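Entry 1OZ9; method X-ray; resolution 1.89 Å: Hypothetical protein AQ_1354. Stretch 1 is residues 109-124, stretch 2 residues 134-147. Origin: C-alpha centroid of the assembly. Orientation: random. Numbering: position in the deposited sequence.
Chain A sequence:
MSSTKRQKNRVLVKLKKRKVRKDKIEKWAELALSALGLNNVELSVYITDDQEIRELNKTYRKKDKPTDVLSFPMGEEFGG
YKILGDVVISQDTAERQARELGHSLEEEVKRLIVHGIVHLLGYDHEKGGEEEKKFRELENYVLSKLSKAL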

# COMPACT_ATOMS: atom_id res chain seq x y z
N VAL A 109 6.43 6.87 -1.12
CA VAL A 109 6.25 5.44 -1.06
C VAL A 109 5.65 4.98 0.27
O VAL A 109 4.79 4.10 0.32
N LYS A 110 6.12 5.58 1.36
CA LYS A 110 5.60 5.29 2.69
C LYS A 110 4.09 5.57 2.75
O LYS A 110 3.28 4.75 3.24
N ARG A 111 3.71 6.72 2.21
CA ARG A 111 2.31 7.13 2.21
C ARG A 111 1.44 6.20 1.36
O ARG A 111 0.28 5.92 1.70
N LEU A 112 2.00 5.73 0.26
CA LEU A 112 1.29 4.85 -0.64
C LEU A 112 1.14 3.46 -0.01
O LEU A 112 0.14 2.79 -0.25
N ILE A 113 2.13 3.03 0.76
CA ILE A 113 2.00 1.74 1.46
C ILE A 113 0.84 1.79 2.43
O ILE A 113 0.02 0.88 2.48
N VAL A 114 0.76 2.86 3.20
CA VAL A 114 -0.35 3.02 4.16
C VAL A 114 -1.66 3.09 3.41
O VAL A 114 -2.64 2.41 3.77
N HIS A 115 -1.69 3.88 2.34
CA HIS A 115 -2.93 4.01 1.57
C HIS A 115 -3.36 2.62 1.07
O HIS A 115 -4.54 2.25 1.18
N GLY A 116 -2.41 1.85 0.55
CA GLY A 116 -2.73 0.52 0.03
C GLY A 116 -3.24 -0.45 1.09
O GLY A 116 -4.17 -1.22 0.86
N ILE A 117 -2.62 -0.39 2.27
CA ILE A 117 -3.01 -1.29 3.35
C ILE A 117 -4.42 -0.99 3.79
O ILE A 117 -5.21 -1.91 4.02
N VAL A 118 -4.74 0.29 3.94
CA VAL A 118 -6.09 0.65 4.37
C VAL A 118 -7.14 0.17 3.36
O VAL A 118 -8.22 -0.32 3.75
N HIS A 119 -6.83 0.27 2.08
CA HIS A 119 -7.73 -0.24 1.04
C HIS A 119 -7.89 -1.74 1.23
O HIS A 119 -8.98 -2.29 1.03
N LEU A 120 -6.79 -2.40 1.56
CA LEU A 120 -6.81 -3.86 1.70
C LEU A 120 -7.67 -4.33 2.85
O LEU A 120 -8.16 -5.46 2.84
N LEU A 121 -7.84 -3.47 3.85
CA LEU A 121 -8.67 -3.79 4.99
C LEU A 121 -10.14 -3.53 4.67
O LEU A 121 -11.01 -3.68 5.54
N GLY A 122 -10.42 -3.12 3.44
CA GLY A 122 -11.81 -2.98 3.03
C GLY A 122 -12.43 -1.60 3.14
O GLY A 122 -13.65 -1.46 3.17
N TYR A 123 -11.62 -0.56 3.18
CA TYR A 123 -12.15 0.81 3.19
C TYR A 123 -11.94 1.37 1.80
O TYR A 123 -11.01 0.99 1.11
N ASP A 124 -12.79 2.30 1.38
CA ASP A 124 -12.60 2.88 0.06
C ASP A 124 -12.97 4.35 0.21
O ASP A 124 -13.98 4.66 0.80
N LYS A 134 -14.15 7.62 7.17
CA LYS A 134 -13.49 6.55 7.91
C LYS A 134 -12.18 6.14 7.29
O LYS A 134 -11.26 5.74 8.01
N PHE A 135 -12.06 6.22 5.97
CA PHE A 135 -10.81 5.85 5.32
C PHE A 135 -9.70 6.79 5.77
O PHE A 135 -8.61 6.37 6.17
N ARG A 136 -9.98 8.08 5.66
CA ARG A 136 -9.00 9.10 6.00
C ARG A 136 -8.64 9.11 7.47
O ARG A 136 -7.49 9.21 7.79
N GLU A 137 -9.62 9.02 8.37
CA GLU A 137 -9.28 8.90 9.79
C GLU A 137 -8.28 7.72 10.03
O GLU A 137 -7.26 7.89 10.70
N LEU A 138 -8.52 6.55 9.43
CA LEU A 138 -7.62 5.41 9.65
C LEU A 138 -6.24 5.63 9.05
O LEU A 138 -5.20 5.32 9.65
N GLU A 139 -6.21 6.18 7.85
CA GLU A 139 -4.96 6.46 7.19
C GLU A 139 -4.13 7.49 7.99
O GLU A 139 -2.92 7.32 8.20
N ASN A 140 -4.80 8.56 8.42
CA ASN A 140 -4.16 9.58 9.25
C ASN A 140 -3.62 8.99 10.56
O ASN A 140 -2.48 9.22 10.92
N TYR A 141 -4.43 8.17 11.23
CA TYR A 141 -3.96 7.50 12.45
C TYR A 141 -2.68 6.69 12.19
O TYR A 141 -1.72 6.78 12.95
N VAL A 142 -2.66 5.88 11.13
CA VAL A 142 -1.49 5.04 10.87
C VAL A 142 -0.27 5.91 10.55
O VAL A 142 0.82 5.69 11.08
N LEU A 143 -0.49 6.93 9.72
CA LEU A 143 0.59 7.86 9.40
C LEU A 143 1.16 8.48 10.67
O LEU A 143 2.37 8.60 10.83
N SER A 144 0.28 8.88 11.60
CA SER A 144 0.75 9.48 12.83
C SER A 144 1.62 8.50 13.63
O SER A 144 2.56 8.90 14.33
N LYS A 145 1.31 7.21 13.52
CA LYS A 145 2.06 6.19 14.24
C LYS A 145 3.42 5.92 13.60
O LYS A 145 4.35 5.45 14.27
N LEU A 146 3.53 6.19 12.30
CA LEU A 146 4.78 6.01 11.58
C LEU A 146 5.63 7.30 11.64
O LEU A 146 6.83 7.28 11.34
N SER A 147 5.02 8.41 12.02
CA SER A 147 5.75 9.66 12.19
C SER A 147 6.44 9.57 13.53
O SER A 147 7.67 9.66 13.64

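Helices 109-120 and 134-147 run roughly antiparallel, at 135° between their N-to-C directions, with axes 9.7 Å apart at closest approach. V114 is a knob in a hole of the second helix. Its CA-to-CB bond points toward the second helix, and chi1 is t. The side chain sits among E139, V142, L143 and L146. V114 CG1 lies 3.7 Å from V142 CG1, while V114 CG2 lies 3.9 Å from L146 CD2 and 4.1 Å from L143 CD2.

V118, one turn on, also points toward the partner with chi1 t. This sets V118 CG1 over a face of F135, 3.7 Å from the ring centroid, in a CH-pi contact. F135 leaves its backbone sideways, but its t rotamer (-176°) swings the ring into the interface, where it buries more area than any other residue. Its edge faces the H119 ring, with V118 on its face and Y123 CB 3.6 Å from F135 CD1. The H115 and F135 rings meet obliquely, centroids 4.9 Å apart.

Y123 follows the Schellman turn at G122. Its CA-to-CB bond points toward the second helix, and chi1 m (-63°) puts the ring where L138 CD2 lies over one face, 4.1 Å from the centroid of the Y123 ring. L138 points toward the first stretch, and its t, p rotamer brings L138 CD2 to the Y123 ring, 3.7 Å from Y123 CE1.

The polar link is a hydrogen bond from H115 ND1 to E139 OE2, 2.8 Å. Both CA-to-CB bonds point sideways, yet both chi1 angles are t and the side-chain ends come nearer. E139 is extended (t, t). E139 OE1 accepts a hydrogen bond from R136 NH1 at 2.8 Å, part of a salt bridge within the same helix. Water 2 donates to E139 OE2 and R111 O, 2.7 Å each, bridging the helices.

At the far end, K110 points in (t, t, p, t), with K110 CG 4.1 Å from L146 CD2. Water 1 donates to L143 O at 2.9 Å and accepts a weak bond from K110 NZ at 3.3 Å.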

# COMPACT_ATOMS: atom_id res chain seq x y z
CB VAL A 109 7.57 4.72 -1.37
CG1 VAL A 109 7.44 3.21 -1.08
CG2 VAL A 109 7.91 4.99 -2.86
CB LYS A 110 6.33 6.13 3.75
CG LYS A 110 5.81 5.91 5.20
CD LYS A 110 6.61 6.75 6.21
CE LYS A 110 6.25 8.21 6.12
NZ LYS A 110 7.07 9.08 7.04
CB ARG A 111 2.19 8.57 1.74
CG ARG A 111 2.61 9.61 2.82
CD ARG A 111 2.50 11.06 2.33
NE ARG A 111 3.25 12.03 3.14
CZ ARG A 111 3.08 13.37 3.06
NH1 ARG A 111 2.17 13.89 2.22
NH2 ARG A 111 3.81 14.21 3.81
CB LEU A 112 2.00 4.74 -1.99
CG LEU A 112 1.85 6.01 -2.86
CD1 LEU A 112 2.77 5.96 -4.06
CD2 LEU A 112 0.38 6.23 -3.35
CB ILE A 113 3.28 1.44 2.24
CG1 ILE A 113 4.36 1.01 1.26
CG2 ILE A 113 3.06 0.32 3.28
CD1 ILE A 113 5.78 1.04 1.86
CB VAL A 114 -0.13 4.28 5.03
CG1 VAL A 114 -1.32 4.55 5.99
CG2 VAL A 114 1.18 4.08 5.83
CB HIS A 115 -2.70 4.97 0.40
CG HIS A 115 -3.95 5.36 -0.32
ND1 HIS A 115 -4.73 6.43 0.08
CD2 HIS A 115 -4.54 4.83 -1.41
CE1 HIS A 115 -5.75 6.56 -0.76
NE2 HIS A 115 -5.67 5.59 -1.66
CB ILE A 117 -2.04 -1.20 4.53
CG1 ILE A 117 -0.71 -1.81 4.11
CG2 ILE A 117 -2.59 -1.96 5.78
CD1 ILE A 117 0.39 -1.64 5.12
CB VAL A 118 -6.22 2.19 4.62
CG1 VAL A 118 -7.69 2.58 4.99
CG2 VAL A 118 -5.20 2.63 5.72
CB HIS A 119 -7.15 -0.03 -0.36
CG HIS A 119 -7.58 1.23 -1.00
ND1 HIS A 119 -8.82 1.40 -1.56
CD2 HIS A 119 -6.92 2.41 -1.16
CE1 HIS A 119 -8.92 2.63 -2.05
NE2 HIS A 119 -7.78 3.26 -1.83
CB LEU A 120 -5.40 -4.39 1.96
CG LEU A 120 -4.57 -5.05 0.88
CD1 LEU A 120 -3.39 -5.78 1.56
CD2 LEU A 120 -5.38 -6.02 0.08
CB LEU A 121 -8.25 -3.00 6.22
CG LEU A 121 -6.83 -3.38 6.65
CD1 LEU A 121 -6.44 -2.55 7.85
CD2 LEU A 121 -6.73 -4.91 6.95
CB TYR A 123 -11.39 1.67 4.21
CG TYR A 123 -11.52 1.21 5.65
CD1 TYR A 123 -10.82 0.10 6.11
CD2 TYR A 123 -12.34 1.88 6.54
CE1 TYR A 123 -10.95 -0.33 7.41
CE2 TYR A 123 -12.47 1.46 7.87
CZ TYR A 123 -11.76 0.36 8.28
OH TYR A 123 -11.87 -0.06 9.58
CB ASP A 124 -13.53 2.19 -0.96
CG ASP A 124 -13.18 2.51 -2.43
OD1 ASP A 124 -12.36 3.43 -2.69
OD2 ASP A 124 -13.69 1.90 -3.39
CB LYS A 134 -14.40 5.32 8.05
CG LYS A 134 -15.75 5.61 8.71
CD LYS A 134 -15.60 6.13 10.14
CE LYS A 134 -14.94 5.09 11.06
NZ LYS A 134 -15.40 5.32 12.48
CB PHE A 135 -10.95 5.93 3.79
CG PHE A 135 -9.72 5.46 3.05
CD1 PHE A 135 -9.70 4.22 2.40
CD2 PHE A 135 -8.59 6.25 2.99
CE1 PHE A 135 -8.58 3.79 1.71
CE2 PHE A 135 -7.44 5.80 2.32
CZ PHE A 135 -7.43 4.58 1.68
CB ARG A 136 -9.48 10.49 5.57
CG ARG A 136 -9.51 10.69 4.05
CD ARG A 136 -8.22 10.33 3.27
NE ARG A 136 -8.36 10.75 1.87
CZ ARG A 136 -7.60 10.33 0.85
NH1 ARG A 136 -6.62 9.46 1.05
NH2 ARG A 136 -7.84 10.80 -0.38
CB GLU A 137 -10.54 8.80 10.66
CG GLU A 137 -11.40 10.07 10.59
CD GLU A 137 -12.62 10.04 11.51
OE1 GLU A 137 -13.04 8.90 11.86
OE2 GLU A 137 -13.14 11.14 11.87
CB LEU A 138 -8.23 4.12 9.09
CG LEU A 138 -7.54 2.86 9.60
CD1 LEU A 138 -7.64 2.88 11.13
CD2 LEU A 138 -8.22 1.62 9.04
CB GLU A 139 -5.30 6.98 5.81
CG GLU A 139 -4.12 7.35 4.95
CD GLU A 139 -4.56 7.79 3.57
OE1 GLU A 139 -5.51 8.59 3.48
OE2 GLU A 139 -3.95 7.33 2.57
CB ASN A 140 -5.12 10.73 9.49
CG ASN A 140 -5.18 11.66 8.29
OD1 ASN A 140 -4.41 11.51 7.37
ND2 ASN A 140 -6.09 12.61 8.30
CB TYR A 141 -5.04 6.59 13.02
CG TYR A 141 -4.63 5.76 14.23
CD1 TYR A 141 -4.65 6.31 15.51
CD2 TYR A 141 -4.21 4.44 14.10
CE1 TYR A 141 -4.29 5.57 16.62
CE2 TYR A 141 -3.85 3.68 15.22
CZ TYR A 141 -3.89 4.26 16.47
OH TYR A 141 -3.53 3.54 17.60
CB VAL A 142 -1.77 4.05 9.74
CG1 VAL A 142 -0.50 3.32 9.34
CG2 VAL A 142 -2.87 3.05 10.19
CB LEU A 143 0.11 8.95 8.44
CG LEU A 143 -0.16 8.47 7.00
CD1 LEU A 143 -0.96 9.54 6.22
CD2 LEU A 143 1.14 8.14 6.30
CB SER A 144 -0.43 9.99 13.67
OG SER A 144 -1.10 8.92 14.31
CB LYS A 145 1.26 4.89 14.32
CG LYS A 145 0.05 4.97 15.22
CD LYS A 145 0.43 4.84 16.70
CE LYS A 145 -0.55 5.58 17.57
NZ LYS A 145 -0.25 5.47 19.04
CB LEU A 146 4.53 5.59 10.13
CG LEU A 146 4.39 4.08 9.83
CD1 LEU A 146 3.29 3.44 10.62
CD2 LEU A 146 4.18 3.86 8.34
CB SER A 147 4.79 10.84 12.22
OG SER A 147 4.29 11.04 13.54
O HOH W 1 4.26 9.23 8.73
O HOH W 2 -1.30 7.74 2.97